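PDB 3QWU: DNA ligase from Aquifex aeolicus, which probably joins nucleic acid ends as an ATP-dependent ligase, with a pocket that holds adenosine and a site that binds calcium. Local coordinates for residues A[137-142]-A[306-311]; A[333-338]-A[345-350]. One frame throughout, in Å; residues are numbered along the deposited sequence.

Contact 1 of 2, residues A[137-142]-A[306-311]; sequences ENPYIE and FTCKFR
The Phe306 ring meets the 137-142 loop along one side, through CD2 and CE2. The carbonyl oxygen of Asn138 lies at the ring edge, in plane, with O 3.6 Å from Phe306 CD2, and the backbone N of Ile141 sits near the same plane beside CE2; Pro139 O approaches obliquely. Over one and the same face lie the Phe348 ring, well offset and tilted by only about 15°, and Lys350, which makes a cation-pi contact and whose NZ also bonds Pro139 O. The loop keeps its shape through an Asx turn: Asn138 OD1 takes the N-H of Tyr140 at 2.8 Å, the donor standing above the carbonyl plane, and more weakly that of Ile141. Further along, Pro139 CB rests on Cys308 SG at 4.0 Å. Glu137 and Thr307 run side by side, CG against CG2, and the Glu137 carboxylate goes on to a salt bridge with Arg345. Two waters stitch the backbones: one donates to Glu137 O (2.6 Å) and accepts from Lys309 N, the other links Asn138 O and Thr307 N in the same way. Direct contact is thus by packing, while backbone polar atoms of loop and strand are joined through water.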
ATOM      1  N   GLU A 137      16.437  21.676 -10.563  1.00 39.38           N
ATOM      2  CA  GLU A 137      17.406  21.877  -9.513  1.00 39.39           C
ATOM      3  C   GLU A 137      16.799  22.491  -8.234  1.00 38.32           C
ATOM      4  O   GLU A 137      17.198  23.564  -7.805  1.00 38.86           O
ATOM      5  CB  GLU A 137      18.533  22.735 -10.071  1.00 40.64           C
ATOM      6  CG  GLU A 137      19.169  22.121 -11.283  1.00 42.05           C
ATOM      7  CD  GLU A 137      20.163  23.049 -11.950  1.00 45.70           C
ATOM      8  OE1 GLU A 137      20.589  24.068 -11.357  1.00 47.11           O
ATOM      9  OE2 GLU A 137      20.519  22.758 -13.093  1.00 50.93           O
ATOM     10  N   ASN A 138      15.848  21.787  -7.638  1.00 37.47           N
ATOM     11  CA  ASN A 138      15.290  22.134  -6.363  1.00 37.76           C
ATOM     12  C   ASN A 138      15.520  21.003  -5.365  1.00 38.45           C
ATOM     13  O   ASN A 138      15.829  19.914  -5.754  1.00 37.47           O
ATOM     14  CB  ASN A 138      13.801  22.489  -6.479  1.00 37.91           C
ATOM     15  CG  ASN A 138      12.891  21.281  -6.456  1.00 36.74           C
ATOM     16  OD1 ASN A 138      12.503  20.790  -5.396  1.00 37.27           O
ATOM     17  ND2 ASN A 138      12.533  20.804  -7.635  1.00 37.04           N
ATOM     18  N   PRO A 139      15.398  21.281  -4.057  1.00 39.70           N
ATOM     19  CA  PRO A 139      15.832  20.273  -3.103  1.00 40.90           C
ATOM     20  C   PRO A 139      14.713  19.444  -2.575  1.00 40.56           C
ATOM     21  O   PRO A 139      14.959  18.595  -1.767  1.00 41.37           O
ATOM     22  CB  PRO A 139      16.426  21.107  -1.964  1.00 41.94           C
ATOM     23  CG  PRO A 139      15.746  22.499  -2.111  1.00 41.31           C
ATOM     24  CD  PRO A 139      14.959  22.503  -3.377  1.00 39.76           C
ATOM     25  N   TYR A 140      13.495  19.657  -3.031  1.00 40.91           N
ATOM     26  CA  TYR A 140      12.361  18.914  -2.485  1.00 41.75           C
ATOM     27  C   TYR A 140      11.804  17.774  -3.377  1.00 42.84           C
ATOM     28  O   TYR A 140      11.261  16.816  -2.875  1.00 43.30           O
ATOM     29  CB  TYR A 140      11.242  19.895  -2.198  1.00 41.39           C
ATOM     30  CG  TYR A 140      11.557  20.838  -1.081  1.00 41.90           C
ATOM     31  CD1 TYR A 140      11.674  20.382   0.196  1.00 41.72           C
ATOM     32  CD2 TYR A 140      11.773  22.193  -1.323  1.00 41.19           C
ATOM     33  CE1 TYR A 140      11.945  21.247   1.227  1.00 45.27           C
ATOM     34  CE2 TYR A 140      12.056  23.060  -0.321  1.00 42.59           C
ATOM     35  CZ  TYR A 140      12.145  22.587   0.974  1.00 43.84           C
ATOM     36  OH  TYR A 140      12.420  23.434   2.009  1.00 41.49           O
ATOM     37  N   ILE A 141      11.958  17.902  -4.684  1.00 43.83           N
ATOM     38  CA  ILE A 141      11.215  17.137  -5.667  1.00 45.07           C
ATOM     39  C   ILE A 141      12.194  16.851  -6.811  1.00 45.55           C
ATOM     40  O   ILE A 141      12.800  17.767  -7.377  1.00 44.67           O
ATOM     41  CB  ILE A 141      10.013  18.014  -6.158  1.00 45.73           C
ATOM     42  CG1 ILE A 141       9.008  18.213  -5.010  1.00 47.75           C
ATOM     43  CG2 ILE A 141       9.298  17.433  -7.362  1.00 46.33           C
ATOM     44  CD1 ILE A 141       8.412  16.916  -4.475  1.00 48.91           C
ATOM     45  N   GLU A 142      12.409  15.578  -7.087  1.00 46.65           N
ATOM     46  CA  GLU A 142      13.250  15.103  -8.168  0.60 47.43           C
ATOM     47  C   GLU A 142      12.685  15.555  -9.511  1.00 47.16           C
ATOM     48  O   GLU A 142      13.395  16.026 -10.387  1.00 47.83           O
ATOM     49  CB  GLU A 142      13.218  13.584  -8.069  0.60 47.99           C
ATOM     50  CG  GLU A 142      13.889  12.805  -9.160  0.60 50.10           C
ATOM     51  CD  GLU A 142      13.457  11.345  -9.108  0.60 51.90           C
ATOM     52  OE1 GLU A 142      12.886  10.953  -8.046  0.60 50.35           O
ATOM     53  OE2 GLU A 142      13.671  10.623 -10.120  0.60 52.22           O
ATOM     54  N   PHE A 306      20.041  15.306  -5.183  1.00 40.46           N
ATOM     55  CA  PHE A 306      19.418  16.623  -5.437  1.00 39.76           C
ATOM     56  C   PHE A 306      20.467  17.660  -5.670  1.00 40.35           C
ATOM     57  O   PHE A 306      21.538  17.553  -5.067  1.00 41.36           O
ATOM     58  CB  PHE A 306      18.595  17.043  -4.233  1.00 39.23           C
ATOM     59  CG  PHE A 306      17.410  16.195  -4.044  1.00 38.54           C
ATOM     60  CD1 PHE A 306      17.526  14.952  -3.474  1.00 41.16           C
ATOM     61  CD2 PHE A 306      16.187  16.600  -4.480  1.00 38.49           C
ATOM     62  CE1 PHE A 306      16.422  14.143  -3.331  1.00 41.05           C
ATOM     63  CE2 PHE A 306      15.085  15.804  -4.307  1.00 38.73           C
ATOM     64  CZ  PHE A 306      15.201  14.579  -3.758  1.00 38.86           C
ATOM     65  N   THR A 307      20.199  18.637  -6.538  1.00 39.61           N
ATOM     66  CA  THR A 307      21.170  19.707  -6.774  1.00 41.44           C
ATOM     67  C   THR A 307      20.509  21.073  -6.837  1.00 40.91           C
ATOM     68  O   THR A 307      19.490  21.237  -7.454  1.00 41.96           O
ATOM     69  CB  THR A 307      22.038  19.464  -8.052  1.00 42.22           C
ATOM     70  OG1 THR A 307      23.006  20.530  -8.199  1.00 45.77           O
ATOM     71  CG2 THR A 307      21.193  19.410  -9.314  1.00 41.88           C
ATOM     72  N   CYS A 308      21.062  22.062  -6.171  1.00 41.65           N
ATOM     73  CA  CYS A 308      20.429  23.389  -6.153  1.00 41.03           C
ATOM     74  C   CYS A 308      21.446  24.470  -5.807  1.00 41.00           C
ATOM     75  O   CYS A 308      22.556  24.164  -5.387  1.00 40.99           O
ATOM     76  CB  CYS A 308      19.235  23.384  -5.208  1.00 40.75           C
ATOM     77  SG  CYS A 308      19.666  22.921  -3.503  1.00 43.86           S
ATOM     78  N   LYS A 309      21.070  25.727  -6.049  1.00 41.25           N
ATOM     79  CA  LYS A 309      21.980  26.918  -6.018  1.00 41.78           C
ATOM     80  C   LYS A 309      21.589  27.951  -4.968  1.00 40.70           C
ATOM     81  O   LYS A 309      20.415  28.274  -4.855  1.00 40.08           O
ATOM     82  CB  LYS A 309      21.821  27.663  -7.323  1.00 42.31           C
ATOM     83  CG  LYS A 309      22.906  27.580  -8.263  1.00 45.45           C
ATOM     84  CD  LYS A 309      22.387  28.074  -9.634  1.00 47.76           C
ATOM     85  CE  LYS A 309      22.574  29.576  -9.816  1.00 50.09           C
ATOM     86  NZ  LYS A 309      22.097  30.109 -11.128  1.00 45.30           N
ATOM     87  N   PHE A 310      22.544  28.531  -4.271  1.00 40.18           N
ATOM     88  CA  PHE A 310      22.221  29.583  -3.320  1.00 41.33           C
ATOM     89  C   PHE A 310      23.063  30.813  -3.536  1.00 43.45           C
ATOM     90  O   PHE A 310      24.192  30.707  -3.968  1.00 44.77           O
ATOM     91  CB  PHE A 310      22.452  29.172  -1.875  1.00 41.02           C
ATOM     92  CG  PHE A 310      21.707  27.984  -1.454  1.00 37.88           C
ATOM     93  CD1 PHE A 310      22.037  26.737  -1.953  1.00 37.63           C
ATOM     94  CD2 PHE A 310      20.720  28.087  -0.487  1.00 36.81           C
ATOM     95  CE1 PHE A 310      21.354  25.600  -1.535  1.00 37.72           C
ATOM     96  CE2 PHE A 310      20.045  26.957  -0.030  1.00 36.87           C
ATOM     97  CZ  PHE A 310      20.341  25.710  -0.564  1.00 37.12           C
ATOM     98  N   ARG A 311      22.501  31.966  -3.192  1.00 45.12           N
ATOM     99  CA  ARG A 311      23.236  33.228  -3.088  1.00 47.36           C
ATOM    100  C   ARG A 311      24.104  33.245  -1.822  1.00 49.53           C
ATOM    101  O   ARG A 311      25.223  33.775  -1.846  1.00 50.11           O
ATOM    102  CB  ARG A 311      22.264  34.404  -3.096  1.00 47.55           C
ATOM    103  CG  ARG A 311      21.310  34.334  -4.300  1.00 49.23           C
ATOM    104  CD  ARG A 311      20.556  35.596  -4.530  1.00 55.29           C
ATOM    105  NE  ARG A 311      21.368  36.564  -5.256  1.00 62.09           N
ATOM    106  CZ  ARG A 311      20.976  37.801  -5.567  1.00 64.82           C
ATOM    107  NH1 ARG A 311      21.817  38.595  -6.226  1.00 66.28           N
ATOM    108  NH2 ARG A 311      19.767  38.244  -5.222  1.00 64.22           N
TER
HETATM  109  O   HOH W   1      18.696  25.695  -7.703  1.00 36.82           O
HETATM  110  O   HOH W   2      17.387  18.391  -7.530  1.00 40.23           O

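Contact 2 of 2, residues A[333-338]-A[345-350]; sequences KERRLE and RLEFDK
Arg336 leaves its strand with CB 4.1 Å from Glu347 CB, and CD then passes Glu347 OE2 at 4.0 Å. A bend at chi3 (67°) turns the guanidinium so that two carboxylates reach it in or near its own plane. NE and NH2 grip one oxygen side-on: NH2 lies 2.5 Å from Glu338 OE1, on its anti lone pair, whereas NE comes from above the carboxylate plane. At the other end NH1 bonds Glu347 OE2 at 2.6 Å, the two flat groups almost perpendicular (84°), and it also passes CG of Arg345, whose own guanidinium bridges to Glu340. Strands 330-340 and 343-352 form an antiparallel beta hairpin, interrupted here by a classic beta bulge: Arg335 N (3.0 Å) and Arg336 N (3.3 Å) both donate to Glu347 O. The extra residue brings Arg335 round to Asp349, where NH1 meets the syn lone pair of OD2 at 2.6 Å; the other oxygen, OD1, is held by Thr305. These paired charges would be expected to keep Glu338, Glu347 and Asp349 ionised. On the opposite face Leu337 CD1 touches Leu346 CD1 at 4.1 Å, and helix 313-325 packs there against Leu337 and Phe348.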
ATOM      1  N   LYS A 333      22.839  13.668   3.270  1.00 54.94           N
ATOM      2  CA  LYS A 333      24.281  13.481   3.160  1.00 56.67           C
ATOM      3  C   LYS A 333      24.829  14.390   2.062  1.00 56.24           C
ATOM      4  O   LYS A 333      24.572  14.149   0.885  1.00 55.32           O
ATOM      5  CB  LYS A 333      24.610  12.024   2.827  1.00 57.16           C
ATOM      6  CG  LYS A 333      26.109  11.717   2.586  1.00 60.08           C
ATOM      7  CD  LYS A 333      26.843  11.306   3.886  1.00 64.37           C
ATOM      8  CE  LYS A 333      28.400  11.229   3.747  1.00 65.93           C
ATOM      9  NZ  LYS A 333      29.108  11.901   4.908  1.00 65.93           N
ATOM     10  N   GLU A 334      25.576  15.420   2.463  1.00 56.51           N
ATOM     11  CA  GLU A 334      26.126  16.403   1.546  1.00 56.40           C
ATOM     12  C   GLU A 334      27.139  15.751   0.635  1.00 56.53           C
ATOM     13  O   GLU A 334      27.956  15.003   1.111  1.00 57.42           O
ATOM     14  CB  GLU A 334      26.827  17.521   2.361  1.00 57.57           C
ATOM     15  CG  GLU A 334      27.496  18.620   1.508  1.00 57.99           C
ATOM     16  CD  GLU A 334      28.279  19.649   2.329  1.00 60.45           C
ATOM     17  OE1 GLU A 334      27.711  20.209   3.293  1.00 60.64           O
ATOM     18  OE2 GLU A 334      29.457  19.920   1.989  1.00 60.86           O
ATOM     19  N   ARG A 335      27.117  16.051  -0.656  1.00 56.49           N
ATOM     20  CA  ARG A 335      28.232  15.662  -1.544  1.00 58.03           C
ATOM     21  C   ARG A 335      29.125  16.854  -1.846  1.00 58.99           C
ATOM     22  O   ARG A 335      30.315  16.803  -1.593  1.00 60.99           O
ATOM     23  CB  ARG A 335      27.751  15.079  -2.863  1.00 57.21           C
ATOM     24  CG  ARG A 335      26.687  14.017  -2.750  1.00 57.94           C
ATOM     25  CD  ARG A 335      26.012  13.779  -4.112  1.00 58.48           C
ATOM     26  NE  ARG A 335      26.877  13.124  -5.086  1.00 58.51           N
ATOM     27  CZ  ARG A 335      27.035  11.804  -5.215  1.00 58.83           C
ATOM     28  NH1 ARG A 335      26.392  10.928  -4.428  1.00 56.94           N
ATOM     29  NH2 ARG A 335      27.867  11.355  -6.147  1.00 59.53           N
ATOM     30  N   ARG A 336      28.541  17.931  -2.363  1.00 58.62           N
ATOM     31  CA  ARG A 336      29.295  19.118  -2.824  1.00 59.74           C
ATOM     32  C   ARG A 336      28.677  20.441  -2.320  1.00 58.91           C
ATOM     33  O   ARG A 336      27.455  20.636  -2.412  1.00 57.88           O
ATOM     34  CB  ARG A 336      29.321  19.172  -4.364  1.00 59.52           C
ATOM     35  CG  ARG A 336      30.519  18.554  -5.042  1.00 62.25           C
ATOM     36  CD  ARG A 336      30.482  18.742  -6.580  1.00 62.28           C
ATOM     37  NE  ARG A 336      30.631  20.152  -6.964  1.00 63.55           N
ATOM     38  CZ  ARG A 336      29.757  20.869  -7.690  1.00 61.90           C
ATOM     39  NH1 ARG A 336      28.628  20.335  -8.171  1.00 57.31           N
ATOM     40  NH2 ARG A 336      30.038  22.148  -7.962  1.00 62.09           N
ATOM     41  N   LEU A 337      29.521  21.325  -1.784  1.00 59.26           N
ATOM     42  CA  LEU A 337      29.165  22.713  -1.505  1.00 58.84           C
ATOM     43  C   LEU A 337      30.319  23.600  -1.958  1.00 60.23           C
ATOM     44  O   LEU A 337      31.329  23.735  -1.282  1.00 60.82           O
ATOM     45  CB  LEU A 337      28.837  22.924  -0.027  1.00 58.74           C
ATOM     46  CG  LEU A 337      28.211  24.276   0.380  1.00 58.18           C
ATOM     47  CD1 LEU A 337      26.982  24.736  -0.482  1.00 56.75           C
ATOM     48  CD2 LEU A 337      27.827  24.234   1.850  1.00 56.10           C
ATOM     49  N   GLU A 338      30.132  24.215  -3.116  1.00 60.94           N
ATOM     50  CA  GLU A 338      31.196  24.887  -3.853  1.00 62.97           C
ATOM     51  C   GLU A 338      30.715  26.213  -4.475  1.00 62.97           C
ATOM     52  O   GLU A 338      29.645  26.261  -5.091  1.00 62.64           O
ATOM     53  CB  GLU A 338      31.593  23.992  -5.022  1.00 63.22           C
ATOM     54  CG  GLU A 338      32.829  23.155  -4.902  1.00 65.89           C
ATOM     55  CD  GLU A 338      33.270  22.707  -6.301  1.00 68.89           C
ATOM     56  OE1 GLU A 338      32.411  22.209  -7.084  1.00 67.19           O
ATOM     57  OE2 GLU A 338      34.459  22.896  -6.633  1.00 71.80           O
ATOM     58  N   ARG A 345      26.871  26.256  -5.143  1.00 48.97           N
ATOM     59  CA  ARG A 345      26.177  25.059  -5.633  1.00 47.94           C
ATOM     60  C   ARG A 345      26.090  23.968  -4.552  1.00 47.29           C
ATOM     61  O   ARG A 345      27.105  23.623  -3.933  1.00 48.37           O
ATOM     62  CB  ARG A 345      26.870  24.505  -6.872  1.00 48.43           C
ATOM     63  CG  ARG A 345      26.472  23.114  -7.232  1.00 48.11           C
ATOM     64  CD  ARG A 345      25.054  23.050  -7.651  1.00 50.86           C
ATOM     65  NE  ARG A 345      24.853  23.771  -8.890  1.00 52.36           N
ATOM     66  CZ  ARG A 345      23.703  23.862  -9.532  1.00 54.44           C
ATOM     67  NH1 ARG A 345      22.602  23.302  -9.044  1.00 57.55           N
ATOM     68  NH2 ARG A 345      23.649  24.542 -10.663  1.00 55.12           N
ATOM     69  N   LEU A 346      24.885  23.468  -4.288  1.00 45.16           N
ATOM     70  CA  LEU A 346      24.713  22.353  -3.347  1.00 44.50           C
ATOM     71  C   LEU A 346      24.242  21.098  -4.067  1.00 44.24           C
ATOM     72  O   LEU A 346      23.315  21.143  -4.887  1.00 43.32           O
ATOM     73  CB  LEU A 346      23.721  22.680  -2.255  1.00 43.40           C
ATOM     74  CG  LEU A 346      23.481  21.576  -1.220  1.00 42.24           C
ATOM     75  CD1 LEU A 346      24.731  21.299  -0.371  1.00 39.98           C
ATOM     76  CD2 LEU A 346      22.327  22.005  -0.360  1.00 40.70           C
ATOM     77  N   GLU A 347      24.892  19.981  -3.757  1.00 44.82           N
ATOM     78  CA  GLU A 347      24.435  18.671  -4.213  1.00 44.97           C
ATOM     79  C   GLU A 347      24.337  17.807  -2.997  1.00 44.29           C
ATOM     80  O   GLU A 347      25.249  17.798  -2.192  1.00 43.83           O
ATOM     81  CB  GLU A 347      25.438  18.003  -5.173  1.00 46.23           C
ATOM     82  CG  GLU A 347      25.639  18.672  -6.518  1.00 49.09           C
ATOM     83  CD  GLU A 347      26.456  17.812  -7.479  1.00 55.45           C
ATOM     84  OE1 GLU A 347      26.567  16.580  -7.282  1.00 56.32           O
ATOM     85  OE2 GLU A 347      26.984  18.385  -8.458  1.00 61.88           O
ATOM     86  N   PHE A 348      23.263  17.046  -2.863  1.00 43.34           N
ATOM     87  CA  PHE A 348      23.150  16.178  -1.702  1.00 43.26           C
ATOM     88  C   PHE A 348      22.299  14.955  -1.974  1.00 42.49           C
ATOM     89  O   PHE A 348      21.502  14.925  -2.917  1.00 40.79           O
ATOM     90  CB  PHE A 348      22.641  16.961  -0.472  1.00 43.15           C
ATOM     91  CG  PHE A 348      21.204  17.364  -0.556  1.00 43.01           C
ATOM     92  CD1 PHE A 348      20.837  18.579  -1.117  1.00 43.99           C
ATOM     93  CD2 PHE A 348      20.195  16.538  -0.031  1.00 43.68           C
ATOM     94  CE1 PHE A 348      19.479  18.961  -1.191  1.00 42.76           C
ATOM     95  CE2 PHE A 348      18.848  16.915  -0.098  1.00 42.45           C
ATOM     96  CZ  PHE A 348      18.483  18.105  -0.690  1.00 40.80           C
ATOM     97  N   ASP A 349      22.490  13.954  -1.116  1.00 42.34           N
ATOM     98  CA  ASP A 349      21.807  12.706  -1.227  1.00 42.18           C
ATOM     99  C   ASP A 349      20.741  12.531  -0.134  1.00 42.10           C
ATOM    100  O   ASP A 349      20.980  12.875   1.030  1.00 42.18           O
ATOM    101  CB  ASP A 349      22.848  11.590  -1.156  1.00 43.52           C
ATOM    102  CG  ASP A 349      23.751  11.532  -2.410  1.00 45.80           C
ATOM    103  OD1 ASP A 349      23.407  12.134  -3.476  1.00 46.80           O
ATOM    104  OD2 ASP A 349      24.798  10.834  -2.346  1.00 51.47           O
ATOM    105  N   LYS A 350      19.553  12.057  -0.520  1.00 40.53           N
ATOM    106  CA  LYS A 350      18.631  11.444   0.432  1.00 41.90           C
ATOM    107  C   LYS A 350      18.849   9.921   0.271  1.00 41.68           C
ATOM    108  O   LYS A 350      18.580   9.355  -0.794  1.00 41.35           O
ATOM    109  CB  LYS A 350      17.150  11.846   0.185  1.00 41.55           C
ATOM    110  CG  LYS A 350      16.809  13.336   0.486  1.00 44.65           C
ATOM    111  CD  LYS A 350      15.399  13.807  -0.025  1.00 48.22           C
ATOM    112  CE  LYS A 350      15.431  15.350  -0.355  1.00 49.63           C
ATOM    113  NZ  LYS A 350      14.117  16.053  -0.363  1.00 48.94           N
TER

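In the fold
Both segments of contact 1 precede those of contact 2 in the chain; their centres are about 9 Å apart, and both reach the three-stranded antiparallel sheet 303-310, 343-352, 330-340. Strand 343-352 is in the middle: backbone bonds from Phe306 and Cys308 to Phe348 and Leu346 tie it to the strand used in contact 1. Helix 313-325 packs on residues of both. Contact 1 brings in a loop of the RNA ligase family region, between strands 127-134 and 153-161, so the C-terminal region docks beside the nucleotide-binding part; the side chain of Ile141 is about 7 Å from the bound calcium ion. Contact 2, away from the annotated sites, pairs the central strand with the outermost strand 330-340, on the side away from strand 303-310.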